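PDB 6Z3U: protein kinase domain-containing protein from Chaetomium thermophilum, which probably transfers phosphate from ATP to serine and threonine residues of proteins, as the cyclin-dependent kinase of the CAK complex. Local coordinates for residues R90-G95 and F117-K122; N105-H110 and I121-V126; G156-F161 and N169-Y174. All blocks are in the same frame, centred on the assembly; numbering follows the deposited sequence.

All three contacts lie in one antiparallel sheet of the kinase domain and together span it from edge strand to edge strand. Contacts 1 and 2 share Ile121 and Lys122 on strand 118-124. Contact 2 pairs that strand with its neighbour 104-111, while contact 1 reaches past this neighbour to strand 92-99 by side-chain packing, without backbone pairing. Contact 3 pairs the last two strands, 168-172 and 157-162, and Leu170 and Leu172 bond it to strand 118-124. Its inner strand is buried and its chemistry mixes backbone bonds with apolar packing. Contact 2 is mainly backbone bonding, with long lysine side chains leading off the paired strands. Contact 1 is the smallest, with buried Val119 and Ile121 meeting the more exposed strand 92-99.

Contact 1: R90-G95 and F117-K122; sequences RKYIKG and FKVAIK
Ile121 sets its CG1 anti to its own carbonyl carbon (chi1 -54°) and carries on extended to CD1, so that this methyl leads toward residues 92-94. Tyr92 also holds its ring carbon CG anti to the carbonyl carbon (chi1 -55°), which brings the ring toward Val119. The Lys94 chain starts out past Ile121 and bends at chi3, and its end turns away. The closest meeting is Lys94 CG with Ile121 CD1, at 3.8 Å, where the two side chains cross at about a right angle. Ile121 CD1 also lies 4.3 Å from Tyr92 CB. Val119 CG1 approaches the Tyr92 ring obliquely and comes to 4.2 Å from Tyr92 CD2. The touching is therefore between carbon atoms, and the aliphatic part of the lysine does the work of an apolar side chain. Beyond this contact Lys94 makes a cation-pi interaction with Tyr107, and Tyr92 also packs on Ile158 and Val171. The strand segments cross at 72° with axes 8.1 Å apart, too far for direct strand pairing. Strand 104-111 lies between them, and the side chains meet on one face of the twisted antiparallel sheet of the kinase N-lobe.

Contact 2: N105-H110 and I121-V126; sequences NVYLGH and IKKIKV
Strand segments 105-110 and 121-124 run antiparallel at 153°, their axes 4.5 Å apart, and two hydrogen-bonded pairs, Asn105 with Lys123 and Tyr107 with Ile121, enclose the non-hydrogen-bonded pair of Val106 and Lys122. Lys123 N gives the shortest bond, 2.6 Å to Asn105 O, nearly straight and in the carbonyl plane. Ile121 N reaches Tyr107 O at 2.8 Å in the same way. The return bonds, from Asn105 N to Lys123 O and from Tyr107 N to Ile121 O, come from above the carbonyl planes. This is the hairpin that follows the glycine-rich loop in protein kinases. Lys122 is in a salt bridge with Glu141, as expected of the strand lysine and helix glutamate of an active kinase, and is predicted to bind ATP. On the face of Asn105, Tyr107 and Ile121, the tyrosine ring turns its edge to Lys123, with Tyr107 CE2 4.1 Å from Lys123 CB. Lys123 sets its CG anti to the backbone N (chi1 -176°) and runs on extended, so its end leads away from residues 105-110. Lys125, also extended, crosses the Asn105 side chain obliquely. Gly109 has no side chain, and its CA lies 4.3 Å from Ile121 CD1.

Contact 3: G156-F161 and N169-Y174; sequences GLISVF and NLVLEY
Backbone hydrogen bonds join strands 157-162 and 168-172 as an antiparallel hairpin. A classic beta bulge breaks its register. Ile158 N and Ser159 N both bond to Val171 O, the first at 2.7 Å and nearly along the C=O axis, the second at 3.2 Å on a lone pair. Val171 N returns a bond to Ser159 O. Towards the turn, Asn169 N gives a bond to Phe161 O, while the reverse bond from Phe161 N to Asn169 O is weak. At the other end Glu173 N bonds to Gly156 O. The Glu173 side chain adds a grip, with OE1 taking Gly156 N at 3.1 Å through its anti lone pair; its other oxygen is in a salt bridge with Lys235.

Apolar contacts line both faces. Leu157 CD1 meets Leu172 CD2 at 3.5 Å as the two chains cross obliquely. Val160 and Leu170 lie side by side on the same face. On the other, Phe161 has CG between its backbone N and carbonyl carbon (chi1 62°), the crowded position, and its ring leans over strand 168-172. Val171 CG2 sits at the ring edge, 3.4 Å from Phe161 CE2.

A CH-pi contact completes this corner. Asn169 CB lies over one face of the Phe161 ring, 3.7 Å from its centroid, and the amide plane is only 11° from that of the ring. An alanine in place of Phe161 would remove the ring over Asn169 and beside Val171, and would probably loosen this end of the hairpin.

Leu170 and Leu172 bond through their backbones to strand 118-124. Leu157, Val160 and Leu170 pack on helix 136-148, and Val160 also touches Phe181 of the cyclin chain. Tyr92 of strand 92-99 packs on the opposite face, against Ile158, Ser159 and Val171.

Contact 1: R90-G95 and F117-K122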
loop_
_atom_site.group_PDB
_atom_site.type_symbol
_atom_site.label_atom_id
_atom_site.label_comp_id
_atom_site.label_asym_id
_atom_site.label_seq_id
_atom_site.Cartn_x
_atom_site.Cartn_y
_atom_site.Cartn_z
ATOM N N ARG B 90 -4.893 6.636 -24.761
ATOM C CA ARG B 90 -5.527 7.583 -25.670
ATOM C C ARG B 90 -6.305 8.663 -24.932
ATOM O O ARG B 90 -6.592 9.713 -25.519
ATOM C CB ARG B 90 -6.469 6.855 -26.634
ATOM C CG ARG B 90 -5.794 6.353 -27.903
ATOM C CD ARG B 90 -6.805 5.902 -28.960
ATOM N NE ARG B 90 -7.298 4.542 -28.731
ATOM C CZ ARG B 90 -8.483 4.234 -28.200
ATOM N NH1 ARG B 90 -9.334 5.183 -27.832
ATOM N NH2 ARG B 90 -8.815 2.960 -28.042
ATOM N N LYS B 91 -6.657 8.432 -23.665
ATOM C CA LYS B 91 -7.440 9.410 -22.920
ATOM C C LYS B 91 -6.662 10.689 -22.644
ATOM O O LYS B 91 -7.278 11.734 -22.413
ATOM C CB LYS B 91 -7.932 8.794 -21.608
ATOM C CG LYS B 91 -9.333 8.208 -21.713
ATOM C CD LYS B 91 -9.817 7.629 -20.394
ATOM C CE LYS B 91 -11.106 6.843 -20.589
ATOM N NZ LYS B 91 -11.536 6.135 -19.352
ATOM N N TYR B 92 -5.333 10.636 -22.672
ATOM C CA TYR B 92 -4.500 11.777 -22.316
ATOM C C TYR B 92 -3.491 12.013 -23.427
ATOM O O TYR B 92 -2.811 11.079 -23.865
ATOM C CB TYR B 92 -3.806 11.532 -20.975
ATOM C CG TYR B 92 -4.791 11.212 -19.876
ATOM C CD1 TYR B 92 -5.000 9.901 -19.464
ATOM C CD2 TYR B 92 -5.538 12.213 -19.274
ATOM C CE1 TYR B 92 -5.911 9.600 -18.470
ATOM C CE2 TYR B 92 -6.451 11.922 -18.276
ATOM C CZ TYR B 92 -6.635 10.615 -17.879
ATOM O OH TYR B 92 -7.545 10.318 -16.889
ATOM N N ILE B 93 -3.401 13.260 -23.881
ATOM C CA ILE B 93 -2.531 13.647 -24.986
ATOM C C ILE B 93 -1.242 14.203 -24.402
ATOM O O ILE B 93 -1.268 15.161 -23.620
ATOM C CB ILE B 93 -3.218 14.681 -25.891
ATOM C CG1 ILE B 93 -4.450 14.061 -26.554
ATOM C CG2 ILE B 93 -2.243 15.205 -26.932
ATOM C CD1 ILE B 93 -5.453 15.079 -27.050
ATOM N N LYS B 94 -0.111 13.628 -24.802
ATOM C CA LYS B 94 1.178 14.040 -24.262
ATOM C C LYS B 94 1.659 15.313 -24.947
ATOM O O LYS B 94 1.477 15.491 -26.155
ATOM C CB LYS B 94 2.205 12.919 -24.434
ATOM C CG LYS B 94 3.133 12.747 -23.237
ATOM C CD LYS B 94 4.063 11.548 -23.391
ATOM C CE LYS B 94 5.110 11.768 -24.472
ATOM N NZ LYS B 94 5.974 10.568 -24.652
ATOM N N GLY B 95 2.266 16.204 -24.163
ATOM C CA GLY B 95 2.722 17.494 -24.648
ATOM C C GLY B 95 4.187 17.734 -24.328
ATOM O O GLY B 95 5.038 16.855 -24.474
ATOM N N PHE B 117 -8.639 20.596 -19.476
ATOM C CA PHE B 117 -8.226 19.809 -18.317
ATOM C C PHE B 117 -6.794 19.341 -18.549
ATOM O O PHE B 117 -6.552 18.433 -19.351
ATOM C CB PHE B 117 -9.179 18.631 -18.124
ATOM C CG PHE B 117 -8.885 17.772 -16.913
ATOM C CD1 PHE B 117 -7.879 18.098 -16.014
ATOM C CD2 PHE B 117 -9.620 16.617 -16.690
ATOM C CE1 PHE B 117 -7.622 17.293 -14.918
ATOM C CE2 PHE B 117 -9.365 15.811 -15.598
ATOM C CZ PHE B 117 -8.365 16.149 -14.711
ATOM N N LYS B 118 -5.847 19.958 -17.850
ATOM C CA LYS B 118 -4.442 19.618 -18.001
ATOM C C LYS B 118 -4.052 18.501 -17.039
ATOM O O LYS B 118 -4.757 18.198 -16.073
ATOM C CB LYS B 118 -3.559 20.846 -17.770
ATOM C CG LYS B 118 -3.193 21.578 -19.053
ATOM C CD LYS B 118 -4.425 22.148 -19.744
ATOM C CE LYS B 118 -4.090 22.713 -21.116
ATOM N NZ LYS B 118 -3.643 21.650 -22.060
ATOM N N VAL B 119 -2.908 17.883 -17.323
ATOM C CA VAL B 119 -2.461 16.706 -16.587
ATOM C C VAL B 119 -0.958 16.583 -16.772
ATOM O O VAL B 119 -0.395 17.076 -17.750
ATOM C CB VAL B 119 -3.216 15.440 -17.071
ATOM C CG1 VAL B 119 -2.272 14.452 -17.756
ATOM C CG2 VAL B 119 -3.943 14.788 -15.915
ATOM N N ALA B 120 -0.305 15.912 -15.828
ATOM C CA ALA B 120 1.120 15.625 -15.901
ATOM C C ALA B 120 1.301 14.118 -15.994
ATOM O O ALA B 120 0.698 13.368 -15.217
ATOM C CB ALA B 120 1.863 16.177 -14.685
ATOM N N ILE B 121 2.118 13.681 -16.945
ATOM C CA ILE B 121 2.343 12.266 -17.205
ATOM C C ILE B 121 3.789 11.959 -16.848
ATOM O O ILE B 121 4.716 12.384 -17.549
ATOM C CB ILE B 121 2.053 11.898 -18.665
ATOM C CG1 ILE B 121 0.645 12.340 -19.064
ATOM C CG2 ILE B 121 2.209 10.400 -18.863
ATOM C CD1 ILE B 121 0.403 12.324 -20.556
ATOM N N LYS B 122 3.986 11.205 -15.774
ATOM C CA LYS B 122 5.316 10.771 -15.373
ATOM C C LYS B 122 5.584 9.420 -16.023
ATOM O O LYS B 122 4.895 8.437 -15.729
ATOM C CB LYS B 122 5.439 10.671 -13.853
ATOM C CG LYS B 122 6.825 10.225 -13.384
ATOM C CD LYS B 122 6.870 9.897 -11.895
ATOM C CE LYS B 122 6.848 11.142 -11.032
ATOM N NZ LYS B 122 6.993 10.795 -9.589
#

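Contact 2: N105-H110 and I121-V126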
loop_
_atom_site.group_PDB
_atom_site.type_symbol
_atom_site.label_atom_id
_atom_site.label_comp_id
_atom_site.label_asym_id
_atom_site.label_seq_id
_atom_site.Cartn_x
_atom_site.Cartn_y
_atom_site.Cartn_z
ATOM N N ASN B 105 10.500 10.525 -16.597
ATOM C CA ASN B 105 10.362 11.704 -17.439
ATOM C C ASN B 105 8.945 12.235 -17.284
ATOM O O ASN B 105 7.981 11.465 -17.343
ATOM C CB ASN B 105 10.654 11.390 -18.910
ATOM C CG ASN B 105 12.133 11.187 -19.181
ATOM O OD1 ASN B 105 12.983 11.596 -18.389
ATOM N ND2 ASN B 105 12.448 10.560 -20.309
ATOM N N VAL B 106 8.825 13.543 -17.081
ATOM C CA VAL B 106 7.544 14.199 -16.855
ATOM C C VAL B 106 7.153 14.953 -18.116
ATOM O O VAL B 106 7.970 15.684 -18.688
ATOM C CB VAL B 106 7.611 15.154 -15.652
ATOM C CG1 VAL B 106 6.220 15.648 -15.296
ATOM C CG2 VAL B 106 8.275 14.468 -14.472
ATOM N N TYR B 107 5.902 14.789 -18.537
ATOM C CA TYR B 107 5.377 15.464 -19.714
ATOM C C TYR B 107 4.070 16.157 -19.364
ATOM O O TYR B 107 3.277 15.641 -18.571
ATOM C CB TYR B 107 5.135 14.483 -20.867
ATOM C CG TYR B 107 6.366 13.735 -21.327
ATOM C CD1 TYR B 107 7.206 14.272 -22.294
ATOM C CD2 TYR B 107 6.681 12.487 -20.806
ATOM C CE1 TYR B 107 8.327 13.593 -22.723
ATOM C CE2 TYR B 107 7.802 11.800 -21.229
ATOM C CZ TYR B 107 8.620 12.357 -22.188
ATOM O OH TYR B 107 9.738 11.679 -22.616
ATOM N N LEU B 108 3.853 17.327 -19.955
ATOM C CA LEU B 108 2.558 17.983 -19.850
ATOM C C LEU B 108 1.543 17.257 -20.724
ATOM O O LEU B 108 1.860 16.815 -21.831
ATOM C CB LEU B 108 2.670 19.449 -20.267
ATOM C CG LEU B 108 1.370 20.245 -20.426
ATOM C CD1 LEU B 108 0.724 20.529 -19.078
ATOM C CD2 LEU B 108 1.636 21.541 -21.184
ATOM N N GLY B 109 0.316 17.132 -20.219
ATOM C CA GLY B 109 -0.734 16.463 -20.962
ATOM C C GLY B 109 -2.095 17.033 -20.631
ATOM O O GLY B 109 -2.250 17.844 -19.715
ATOM N N HIS B 110 -3.094 16.580 -21.385
ATOM C CA HIS B 110 -4.457 17.051 -21.197
ATOM C C HIS B 110 -5.423 16.026 -21.772
ATOM O O HIS B 110 -5.123 15.358 -22.764
ATOM C CB HIS B 110 -4.677 18.414 -21.863
ATOM C CG HIS B 110 -4.384 18.424 -23.331
ATOM N ND1 HIS B 110 -3.171 18.830 -23.845
ATOM C CD2 HIS B 110 -5.148 18.082 -24.396
ATOM C CE1 HIS B 110 -3.199 18.736 -25.163
ATOM N NE2 HIS B 110 -4.387 18.285 -25.523
ATOM N N ILE B 121 2.118 13.681 -16.945
ATOM C CA ILE B 121 2.343 12.266 -17.205
ATOM C C ILE B 121 3.789 11.959 -16.848
ATOM O O ILE B 121 4.716 12.384 -17.549
ATOM C CB ILE B 121 2.053 11.898 -18.665
ATOM C CG1 ILE B 121 0.645 12.340 -19.064
ATOM C CG2 ILE B 121 2.209 10.400 -18.863
ATOM C CD1 ILE B 121 0.403 12.324 -20.556
ATOM N N LYS B 122 3.986 11.205 -15.774
ATOM C CA LYS B 122 5.316 10.771 -15.373
ATOM C C LYS B 122 5.584 9.420 -16.023
ATOM O O LYS B 122 4.895 8.437 -15.729
ATOM C CB LYS B 122 5.439 10.671 -13.853
ATOM C CG LYS B 122 6.825 10.225 -13.384
ATOM C CD LYS B 122 6.870 9.897 -11.895
ATOM C CE LYS B 122 6.848 11.142 -11.032
ATOM N NZ LYS B 122 6.993 10.795 -9.589
ATOM N N LYS B 123 6.571 9.375 -16.909
ATOM C CA LYS B 123 6.937 8.146 -17.604
ATOM C C LYS B 123 8.092 7.534 -16.824
ATOM O O LYS B 123 9.239 7.975 -16.934
ATOM C CB LYS B 123 7.315 8.413 -19.055
ATOM C CG LYS B 123 7.620 7.151 -19.848
ATOM C CD LYS B 123 7.514 7.394 -21.344
ATOM C CE LYS B 123 7.668 6.103 -22.131
ATOM N NZ LYS B 123 7.367 6.292 -23.579
ATOM N N ILE B 124 7.777 6.517 -16.033
ATOM C CA ILE B 124 8.772 5.834 -15.215
ATOM C C ILE B 124 9.511 4.847 -16.105
ATOM O O ILE B 124 8.898 3.961 -16.712
ATOM C CB ILE B 124 8.119 5.124 -14.022
ATOM C CG1 ILE B 124 7.318 6.120 -13.182
ATOM C CG2 ILE B 124 9.182 4.450 -13.162
ATOM C CD1 ILE B 124 6.421 5.463 -12.152
ATOM N N LYS B 125 10.827 4.997 -16.193
ATOM C CA LYS B 125 11.634 4.087 -16.998
ATOM C C LYS B 125 11.809 2.821 -16.175
ATOM O O LYS B 125 12.686 2.740 -15.311
ATOM C CB LYS B 125 12.966 4.723 -17.366
ATOM C CG LYS B 125 12.826 6.062 -18.078
ATOM C CD LYS B 125 14.162 6.564 -18.608
ATOM C CE LYS B 125 14.012 7.901 -19.321
ATOM N NZ LYS B 125 15.251 8.299 -20.048
ATOM N N VAL B 126 10.954 1.827 -16.444
ATOM C CA VAL B 126 10.961 0.579 -15.683
ATOM C C VAL B 126 12.363 -0.002 -15.601
ATOM O O VAL B 126 12.694 -0.707 -14.637
ATOM C CB VAL B 126 9.957 -0.418 -16.308
ATOM C CG1 VAL B 126 10.552 -1.823 -16.427
ATOM C CG2 VAL B 126 8.672 -0.452 -15.485
#

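Contact 3: G156-F161 and N169-Y174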
loop_
_atom_site.group_PDB
_atom_site.type_symbol
_atom_site.label_atom_id
_atom_site.label_comp_id
_atom_site.label_asym_id
_atom_site.label_seq_id
_atom_site.Cartn_x
_atom_site.Cartn_y
_atom_site.Cartn_z
ATOM N N GLY B 156 -2.872 13.795 -6.561
ATOM C CA GLY B 156 -3.851 12.853 -7.056
ATOM C C GLY B 156 -3.315 12.033 -8.219
ATOM O O GLY B 156 -2.811 12.589 -9.194
ATOM N N LEU B 157 -3.435 10.716 -8.098
ATOM C CA LEU B 157 -3.092 9.801 -9.187
ATOM C C LEU B 157 -4.347 9.616 -10.033
ATOM O O LEU B 157 -5.277 8.907 -9.641
ATOM C CB LEU B 157 -2.572 8.479 -8.637
ATOM C CG LEU B 157 -2.138 7.443 -9.674
ATOM C CD1 LEU B 157 -0.987 7.964 -10.513
ATOM C CD2 LEU B 157 -1.750 6.148 -8.997
ATOM N N ILE B 158 -4.379 10.271 -11.194
ATOM C CA ILE B 158 -5.584 10.257 -12.017
ATOM C C ILE B 158 -5.763 8.908 -12.699
ATOM O O ILE B 158 -6.877 8.374 -12.759
ATOM C CB ILE B 158 -5.538 11.404 -13.043
ATOM C CG1 ILE B 158 -5.684 12.746 -12.323
ATOM C CG2 ILE B 158 -6.615 11.206 -14.100
ATOM C CD1 ILE B 158 -5.307 13.943 -13.161
ATOM N N SER B 159 -4.684 8.338 -13.227
ATOM C CA SER B 159 -4.777 7.101 -13.990
ATOM C C SER B 159 -3.393 6.479 -14.095
ATOM O O SER B 159 -2.377 7.120 -13.819
ATOM C CB SER B 159 -5.373 7.357 -15.377
ATOM O OG SER B 159 -5.343 6.188 -16.175
ATOM N N VAL B 160 -3.371 5.211 -14.502
ATOM C CA VAL B 160 -2.137 4.467 -14.733
ATOM C C VAL B 160 -2.322 3.623 -15.984
ATOM O O VAL B 160 -3.359 2.974 -16.155
ATOM C CB VAL B 160 -1.769 3.569 -13.536
ATOM C CG1 VAL B 160 -0.484 2.802 -13.814
ATOM C CG2 VAL B 160 -1.626 4.398 -12.277
ATOM N N PHE B 161 -1.319 3.630 -16.858
ATOM C CA PHE B 161 -1.347 2.801 -18.053
ATOM C C PHE B 161 0.078 2.421 -18.419
ATOM O O PHE B 161 1.040 3.100 -18.051
ATOM C CB PHE B 161 -2.025 3.522 -19.225
ATOM C CG PHE B 161 -1.324 4.784 -19.650
ATOM C CD1 PHE B 161 -0.263 4.739 -20.541
ATOM C CD2 PHE B 161 -1.731 6.017 -19.166
ATOM C CE1 PHE B 161 0.384 5.896 -20.933
ATOM C CE2 PHE B 161 -1.088 7.178 -19.558
ATOM C CZ PHE B 161 -0.030 7.116 -20.442
ATOM N N ASN B 169 3.551 4.455 -16.755
ATOM C CA ASN B 169 3.150 5.850 -16.876
ATOM C C ASN B 169 2.150 6.189 -15.785
ATOM O O ASN B 169 1.188 5.445 -15.565
ATOM C CB ASN B 169 2.540 6.137 -18.253
ATOM C CG ASN B 169 3.503 5.856 -19.386
ATOM O OD1 ASN B 169 3.576 4.735 -19.884
ATOM N ND2 ASN B 169 4.250 6.875 -19.799
ATOM N N LEU B 170 2.380 7.308 -15.106
ATOM C CA LEU B 170 1.494 7.800 -14.061
ATOM C C LEU B 170 0.885 9.120 -14.511
ATOM O O LEU B 170 1.607 10.098 -14.732
ATOM C CB LEU B 170 2.247 7.998 -12.749
ATOM C CG LEU B 170 3.011 6.796 -12.198
ATOM C CD1 LEU B 170 3.618 7.150 -10.848
ATOM C CD2 LEU B 170 2.110 5.580 -12.089
ATOM N N VAL B 171 -0.437 9.150 -14.626
ATOM C CA VAL B 171 -1.162 10.375 -14.944
ATOM C C VAL B 171 -1.497 11.044 -13.617
ATOM O O VAL B 171 -2.330 10.547 -12.855
ATOM C CB VAL B 171 -2.423 10.089 -15.765
ATOM C CG1 VAL B 171 -3.065 11.388 -16.216
ATOM C CG2 VAL B 171 -2.089 9.206 -16.961
ATOM N N LEU B 172 -0.843 12.168 -13.340
ATOM C CA LEU B 172 -0.900 12.809 -12.039
ATOM C C LEU B 172 -1.499 14.203 -12.148
ATOM O O LEU B 172 -1.598 14.783 -13.232
ATOM C CB LEU B 172 0.497 12.908 -11.412
ATOM C CG LEU B 172 1.219 11.591 -11.144
ATOM C CD1 LEU B 172 2.713 11.820 -11.043
ATOM C CD2 LEU B 172 0.698 10.960 -9.870
ATOM N N GLU B 173 -1.893 14.732 -10.992
ATOM C CA GLU B 173 -2.355 16.108 -10.911
ATOM C C GLU B 173 -1.292 17.046 -11.466
ATOM O O GLU B 173 -0.097 16.877 -11.212
ATOM C CB GLU B 173 -2.665 16.469 -9.458
ATOM C CG GLU B 173 -4.057 17.023 -9.222
ATOM C CD GLU B 173 -4.284 17.413 -7.774
ATOM O OE1 GLU B 173 -4.211 16.525 -6.898
ATOM O OE2 GLU B 173 -4.533 18.609 -7.510
ATOM N N TYR B 174 -1.730 18.040 -12.232
ATOM C CA TYR B 174 -0.827 19.049 -12.770
ATOM C C TYR B 174 -0.647 20.158 -11.737
ATOM O O TYR B 174 -1.606 20.860 -11.396
ATOM C CB TYR B 174 -1.365 19.609 -14.084
ATOM C CG TYR B 174 -0.445 20.616 -14.735
ATOM C CD1 TYR B 174 0.802 20.237 -15.211
ATOM C CD2 TYR B 174 -0.828 21.941 -14.884
ATOM C CE1 TYR B 174 1.648 21.153 -15.811
ATOM C CE2 TYR B 174 0.008 22.863 -15.487
ATOM C CZ TYR B 174 1.246 22.463 -15.948
ATOM O OH TYR B 174 2.091 23.369 -16.546
#